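Local coordinates for protein restriction endonuclease S subunits (Thermoanaerobacter tengcongensis, PDB 3OKG) that probably binds DNA as the specificity subunit of a type I restriction-modification methyltransferase, which is built from M and S polypeptides, at residues 124-136 against 169-181. Sequence-based numbering, arbitrary orientation.
Sequences NREFAEPEFLFHL and IPLPPLEEQRRIV. With SO4 (sulfate ion), chain E.
Q177 lies over one face of the F132 ring, its CG 3.7 Å from the ring centroid and only 12° off the normal, a CH-pi contact; at the ring edge sit P170 O, in the ring plane, and V181 CG2. Within this DNA specificity-domain region of the TRD family, helix 130-136 packs against the start of the long helix 174-216, whose first part is predicted to be coiled coil: helix 130-136 crosses helix 174-181 at 57°, their axes 8.9 Å apart. F132 CG stands anti to the backbone N (chi1 -174°), which carries the ring down onto Q177 and P172, and CZ comes 3.3 Å from P172 CD. The ring also meets F408 nearly perpendicularly, bringing the C-terminal part of the chain to this core.

Beyond CG the Q177 chain runs extended, and its amide bridges backbone to backbone. OE1 takes the N-H of E129, the N-cap residue of helix 130-136, in a nearly straight bond of 2.8 Å. NE2 gives one bond to F127 O (3.0 Å) and another to P172 O (2.8 Å), both acceptors close to the amide plane, which fixes the rotation of the group. A leucine in place of Q177 would probably leave E129 N and the two carbonyls without these partners and free the loop before helix 130-136 to shift.

On the helix flank, the guanidinium of R178 has L174 O and E175 CA over one face and two anionic oxygens at its edge: E129 OE2 and O3 of a sulfate probably from the crystallisation liquor. R178 NH2 donates to sulfate O3 at 2.6 Å, while NH1 reaches E129 OE2 at 3.0 Å in a salt bridge, approaching that oxygen from above the carboxylate plane.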
loop_
_atom_site.group_PDB
_atom_site.type_symbol
_atom_site.label_atom_id
_atom_site.label_comp_id
_atom_site.label_asym_id
_atom_site.label_seq_id
_atom_site.Cartn_x
_atom_site.Cartn_y
_atom_site.Cartn_z
ATOM N N ASN A 124 -5.887 -36.965 6.969
ATOM C CA ASN A 124 -6.104 -38.174 7.749
ATOM C C ASN A 124 -6.006 -37.728 9.202
ATOM O O ASN A 124 -4.914 -37.423 9.698
ATOM C CB ASN A 124 -5.032 -39.226 7.439
ATOM C CG ASN A 124 -5.216 -40.513 8.257
ATOM O OD1 ASN A 124 -5.939 -40.525 9.243
ATOM N ND2 ASN A 124 -4.540 -41.587 7.839
ATOM N N ARG A 125 -7.147 -37.681 9.880
ATOM C CA ARG A 125 -7.231 -37.096 11.218
ATOM C C ARG A 125 -6.463 -37.856 12.283
ATOM O O ARG A 125 -6.293 -37.364 13.402
ATOM C CB ARG A 125 -8.695 -36.978 11.645
ATOM C CG ARG A 125 -9.544 -36.253 10.611
ATOM C CD ARG A 125 -9.228 -34.783 10.640
ATOM N NE ARG A 125 -9.193 -34.277 12.016
ATOM C CZ ARG A 125 -10.221 -33.705 12.644
ATOM N NH1 ARG A 125 -11.387 -33.556 12.027
ATOM N NH2 ARG A 125 -10.085 -33.295 13.898
ATOM N N GLU A 126 -6.004 -39.046 11.947
ATOM C CA GLU A 126 -5.111 -39.756 12.854
ATOM C C GLU A 126 -3.749 -39.062 12.938
ATOM O O GLU A 126 -2.996 -39.307 13.869
ATOM C CB GLU A 126 -4.949 -41.223 12.433
ATOM C CG GLU A 126 -6.167 -42.075 12.782
ATOM C CD GLU A 126 -6.144 -42.543 14.247
ATOM O OE1 GLU A 126 -5.584 -43.629 14.527
ATOM O OE2 GLU A 126 -6.685 -41.826 15.118
ATOM N N PHE A 127 -3.433 -38.205 11.970
ATOM C CA PHE A 127 -2.063 -37.642 11.878
ATOM C C PHE A 127 -2.041 -36.137 11.740
ATOM O O PHE A 127 -1.064 -35.506 12.117
ATOM C CB PHE A 127 -1.294 -38.186 10.664
ATOM C CG PHE A 127 -1.135 -39.688 10.655
ATOM C CD1 PHE A 127 -0.517 -40.343 11.711
ATOM C CD2 PHE A 127 -1.603 -40.439 9.580
ATOM C CE1 PHE A 127 -0.372 -41.726 11.698
ATOM C CE2 PHE A 127 -1.459 -41.845 9.547
ATOM C CZ PHE A 127 -0.849 -42.481 10.614
ATOM N N ALA A 128 -3.088 -35.562 11.150
ATOM C CA ALA A 128 -3.042 -34.135 10.831
ATOM C C ALA A 128 -4.385 -33.480 11.028
ATOM O O ALA A 128 -5.435 -34.053 10.680
ATOM C CB ALA A 128 -2.559 -33.931 9.365
ATOM N N GLU A 129 -4.352 -32.264 11.541
ATOM C CA GLU A 129 -5.544 -31.419 11.653
ATOM C C GLU A 129 -5.756 -30.635 10.354
ATOM O O GLU A 129 -4.800 -30.052 9.836
ATOM C CB GLU A 129 -5.327 -30.403 12.766
ATOM C CG GLU A 129 -5.187 -31.045 14.127
ATOM C CD GLU A 129 -6.527 -31.461 14.700
ATOM O OE1 GLU A 129 -7.546 -30.873 14.300
ATOM O OE2 GLU A 129 -6.550 -32.369 15.544
ATOM N N PRO A 130 -6.994 -30.619 9.828
ATOM C CA PRO A 130 -7.272 -29.854 8.597
ATOM C C PRO A 130 -6.777 -28.403 8.671
ATOM O O PRO A 130 -6.206 -27.910 7.714
ATOM C CB PRO A 130 -8.814 -29.896 8.486
ATOM C CG PRO A 130 -9.195 -31.244 9.126
ATOM C CD PRO A 130 -8.126 -31.493 10.220
ATOM N N GLU A 131 -7.002 -27.727 9.789
ATOM C CA GLU A 131 -6.628 -26.316 9.883
ATOM C C GLU A 131 -5.107 -26.164 9.842
ATOM O O GLU A 131 -4.589 -25.144 9.353
ATOM C CB GLU A 131 -7.168 -25.693 11.184
ATOM C CG GLU A 131 -8.692 -25.480 11.211
ATOM C CD GLU A 131 -9.526 -26.772 11.384
ATOM O OE1 GLU A 131 -10.764 -26.670 11.201
ATOM O OE2 GLU A 131 -8.981 -27.874 11.700
ATOM N N PHE A 132 -4.417 -27.168 10.385
ATOM C CA PHE A 132 -2.951 -27.161 10.348
ATOM C C PHE A 132 -2.484 -27.338 8.910
ATOM O O PHE A 132 -1.624 -26.594 8.428
ATOM C CB PHE A 132 -2.357 -28.230 11.283
ATOM C CG PHE A 132 -0.852 -28.155 11.392
ATOM C CD1 PHE A 132 -0.256 -27.219 12.220
ATOM C CD2 PHE A 132 -0.047 -28.999 10.642
ATOM C CE1 PHE A 132 1.133 -27.138 12.320
ATOM C CE2 PHE A 132 1.346 -28.931 10.728
ATOM C CZ PHE A 132 1.933 -28.000 11.570
ATOM N N LEU A 133 -3.050 -28.310 8.195
ATOM C CA LEU A 133 -2.723 -28.447 6.760
ATOM C C LEU A 133 -3.012 -27.175 5.945
ATOM O O LEU A 133 -2.249 -26.794 5.044
ATOM C CB LEU A 133 -3.425 -29.668 6.126
ATOM C CG LEU A 133 -3.078 -31.029 6.752
ATOM C CD1 LEU A 133 -3.683 -32.140 5.906
ATOM C CD2 LEU A 133 -1.537 -31.225 6.817
ATOM N N PHE A 134 -4.143 -26.535 6.228
ATOM C CA PHE A 134 -4.502 -25.310 5.514
ATOM C C PHE A 134 -3.372 -24.289 5.665
ATOM O O PHE A 134 -2.848 -23.769 4.681
ATOM C CB PHE A 134 -5.783 -24.726 6.137
ATOM C CG PHE A 134 -6.070 -23.306 5.720
ATOM C CD1 PHE A 134 -6.141 -22.958 4.371
ATOM C CD2 PHE A 134 -6.277 -22.319 6.673
ATOM C CE1 PHE A 134 -6.437 -21.635 3.971
ATOM C CE2 PHE A 134 -6.560 -20.985 6.275
ATOM C CZ PHE A 134 -6.615 -20.664 4.908
ATOM N N HIS A 135 -3.004 -23.987 6.904
ATOM C CA HIS A 135 -1.978 -22.951 7.115
ATOM C C HIS A 135 -0.615 -23.341 6.576
ATOM O O HIS A 135 0.087 -22.549 5.971
ATOM C CB HIS A 135 -1.889 -22.585 8.596
ATOM C CG HIS A 135 -3.050 -21.782 9.060
ATOM N ND1 HIS A 135 -3.264 -20.489 8.641
ATOM C CD2 HIS A 135 -4.055 -22.070 9.928
ATOM C CE1 HIS A 135 -4.360 -20.016 9.210
ATOM N NE2 HIS A 135 -4.858 -20.958 9.998
ATOM N N LEU A 136 -0.278 -24.614 6.754
ATOM C CA LEU A 136 0.945 -25.173 6.196
ATOM C C LEU A 136 0.986 -25.017 4.676
ATOM O O LEU A 136 1.990 -24.572 4.122
ATOM C CB LEU A 136 1.082 -26.649 6.576
ATOM C CG LEU A 136 2.477 -27.260 6.433
ATOM C CD1 LEU A 136 3.523 -26.368 7.084
ATOM C CD2 LEU A 136 2.515 -28.659 7.028
ATOM N N ILE A 169 6.549 -31.761 4.554
ATOM C CA ILE A 169 5.958 -30.881 5.552
ATOM C C ILE A 169 6.413 -31.290 6.960
ATOM O O ILE A 169 6.593 -32.463 7.222
ATOM C CB ILE A 169 4.391 -30.943 5.506
ATOM C CG1 ILE A 169 3.872 -32.358 5.787
ATOM C CG2 ILE A 169 3.874 -30.391 4.156
ATOM C CD1 ILE A 169 2.381 -32.408 6.372
ATOM N N PRO A 170 6.590 -30.309 7.858
ATOM C CA PRO A 170 6.908 -30.597 9.249
ATOM C C PRO A 170 5.616 -30.972 9.961
ATOM O O PRO A 170 4.594 -30.287 9.802
ATOM C CB PRO A 170 7.391 -29.248 9.788
ATOM C CG PRO A 170 6.858 -28.229 8.881
ATOM C CD PRO A 170 6.265 -28.892 7.671
ATOM N N LEU A 171 5.656 -32.036 10.745
ATOM C CA LEU A 171 4.438 -32.535 11.371
ATOM C C LEU A 171 4.550 -32.673 12.892
ATOM O O LEU A 171 5.075 -33.669 13.377
ATOM C CB LEU A 171 4.087 -33.874 10.746
ATOM C CG LEU A 171 2.698 -34.422 11.118
ATOM C CD1 LEU A 171 1.647 -33.701 10.328
ATOM C CD2 LEU A 171 2.635 -35.910 10.807
ATOM N N PRO A 172 4.067 -31.675 13.633
ATOM C CA PRO A 172 3.986 -31.802 15.095
ATOM C C PRO A 172 2.943 -32.840 15.485
ATOM O O PRO A 172 2.157 -33.270 14.629
ATOM C CB PRO A 172 3.471 -30.439 15.545
ATOM C CG PRO A 172 3.538 -29.530 14.295
ATOM C CD PRO A 172 3.382 -30.464 13.153
ATOM N N PRO A 173 2.906 -33.216 16.773
ATOM C CA PRO A 173 1.741 -33.957 17.287
ATOM C C PRO A 173 0.474 -33.164 17.068
ATOM O O PRO A 173 0.502 -31.914 17.021
ATOM C CB PRO A 173 2.008 -34.052 18.802
ATOM C CG PRO A 173 3.484 -33.914 18.941
ATOM C CD PRO A 173 3.931 -32.989 17.806
ATOM N N LEU A 174 -0.655 -33.871 17.002
ATOM C CA LEU A 174 -1.955 -33.227 16.822
ATOM C C LEU A 174 -2.220 -32.093 17.805
ATOM O O LEU A 174 -2.690 -31.023 17.425
ATOM C CB LEU A 174 -3.059 -34.285 16.935
ATOM C CG LEU A 174 -3.086 -35.326 15.802
ATOM C CD1 LEU A 174 -4.046 -36.475 16.196
ATOM C CD2 LEU A 174 -3.581 -34.673 14.493
ATOM N N GLU A 175 -1.935 -32.319 19.084
ATOM C CA GLU A 175 -2.248 -31.299 20.080
ATOM C C GLU A 175 -1.475 -29.994 19.799
ATOM O O GLU A 175 -2.023 -28.885 19.931
ATOM C CB GLU A 175 -1.899 -31.814 21.490
ATOM C CG GLU A 175 -2.401 -30.896 22.604
ATOM C CD GLU A 175 -2.193 -31.494 24.002
ATOM O OE1 GLU A 175 -1.354 -32.409 24.138
ATOM O OE2 GLU A 175 -2.860 -31.039 24.954
ATOM N N GLU A 176 -0.201 -30.132 19.440
ATOM C CA GLU A 176 0.613 -28.958 19.103
ATOM C C GLU A 176 0.138 -28.323 17.787
ATOM O O GLU A 176 0.174 -27.115 17.648
ATOM C CB GLU A 176 2.100 -29.335 19.028
ATOM C CG GLU A 176 3.064 -28.148 18.726
ATOM C CD GLU A 176 3.105 -27.102 19.845
ATOM O OE1 GLU A 176 2.636 -27.385 20.966
ATOM O OE2 GLU A 176 3.591 -25.981 19.609
ATOM N N GLN A 177 -0.316 -29.129 16.827
ATOM C CA GLN A 177 -0.897 -28.552 15.609
ATOM C C GLN A 177 -2.040 -27.621 15.950
ATOM O O GLN A 177 -2.155 -26.529 15.377
ATOM C CB GLN A 177 -1.377 -29.634 14.613
ATOM C CG GLN A 177 -0.269 -30.576 14.078
ATOM C CD GLN A 177 -0.837 -31.645 13.169
ATOM O OE1 GLN A 177 -1.828 -31.416 12.472
ATOM N NE2 GLN A 177 -0.251 -32.827 13.206
ATOM N N ARG A 178 -2.925 -28.054 16.844
ATOM C CA ARG A 178 -4.069 -27.205 17.192
ATOM C C ARG A 178 -3.603 -25.925 17.889
ATOM O O ARG A 178 -4.161 -24.836 17.687
ATOM C CB ARG A 178 -5.070 -27.979 18.065
ATOM C CG ARG A 178 -5.696 -29.168 17.305
ATOM C CD ARG A 178 -6.868 -29.764 18.065
ATOM N NE ARG A 178 -6.432 -30.327 19.328
ATOM C CZ ARG A 178 -5.968 -31.555 19.484
ATOM N NH1 ARG A 178 -5.862 -32.371 18.439
ATOM N NH2 ARG A 178 -5.610 -31.965 20.697
ATOM N N ARG A 179 -2.570 -26.045 18.703
ATOM C CA ARG A 179 -2.055 -24.869 19.397
ATOM C C ARG A 179 -1.464 -23.870 18.401
ATOM O O ARG A 179 -1.718 -22.664 18.463
ATOM C CB ARG A 179 -0.961 -25.291 20.372
ATOM C CG ARG A 179 -0.461 -24.133 21.196
ATOM C CD ARG A 179 0.791 -24.500 21.977
ATOM N NE ARG A 179 1.483 -23.288 22.396
ATOM C CZ ARG A 179 2.550 -22.796 21.785
ATOM N NH1 ARG A 179 3.072 -23.433 20.744
ATOM N NH2 ARG A 179 3.103 -21.678 22.228
ATOM N N ILE A 180 -0.659 -24.385 17.480
ATOM C CA ILE A 180 -0.095 -23.529 16.434
ATOM C C ILE A 180 -1.168 -22.850 15.583
ATOM O O ILE A 180 -1.038 -21.693 15.241
ATOM C CB ILE A 180 0.864 -24.338 15.531
ATOM C CG1 ILE A 180 2.100 -24.746 16.342
ATOM C CG2 ILE A 180 1.253 -23.498 14.251
ATOM C CD1 ILE A 180 3.004 -25.760 15.682
ATOM N N VAL A 181 -2.214 -23.578 15.207
ATOM C CA VAL A 181 -3.305 -22.966 14.441
ATOM C C VAL A 181 -3.910 -21.769 15.178
ATOM O O VAL A 181 -4.191 -20.693 14.586
ATOM C CB VAL A 181 -4.433 -24.005 14.187
ATOM C CG1 VAL A 181 -5.704 -23.300 13.715
ATOM C CG2 VAL A 181 -3.969 -25.073 13.181
HETATM S S SO4 E . -6.953 -30.087 23.451
HETATM O O1 SO4 E . -7.935 -31.139 23.726
HETATM O O2 SO4 E . -6.640 -29.393 24.697
HETATM O O3 SO4 E . -5.735 -30.704 22.926
HETATM O O4 SO4 E . -7.476 -29.101 22.497
HETATM O O HOH W 1 0.791 -36.376 13.922
#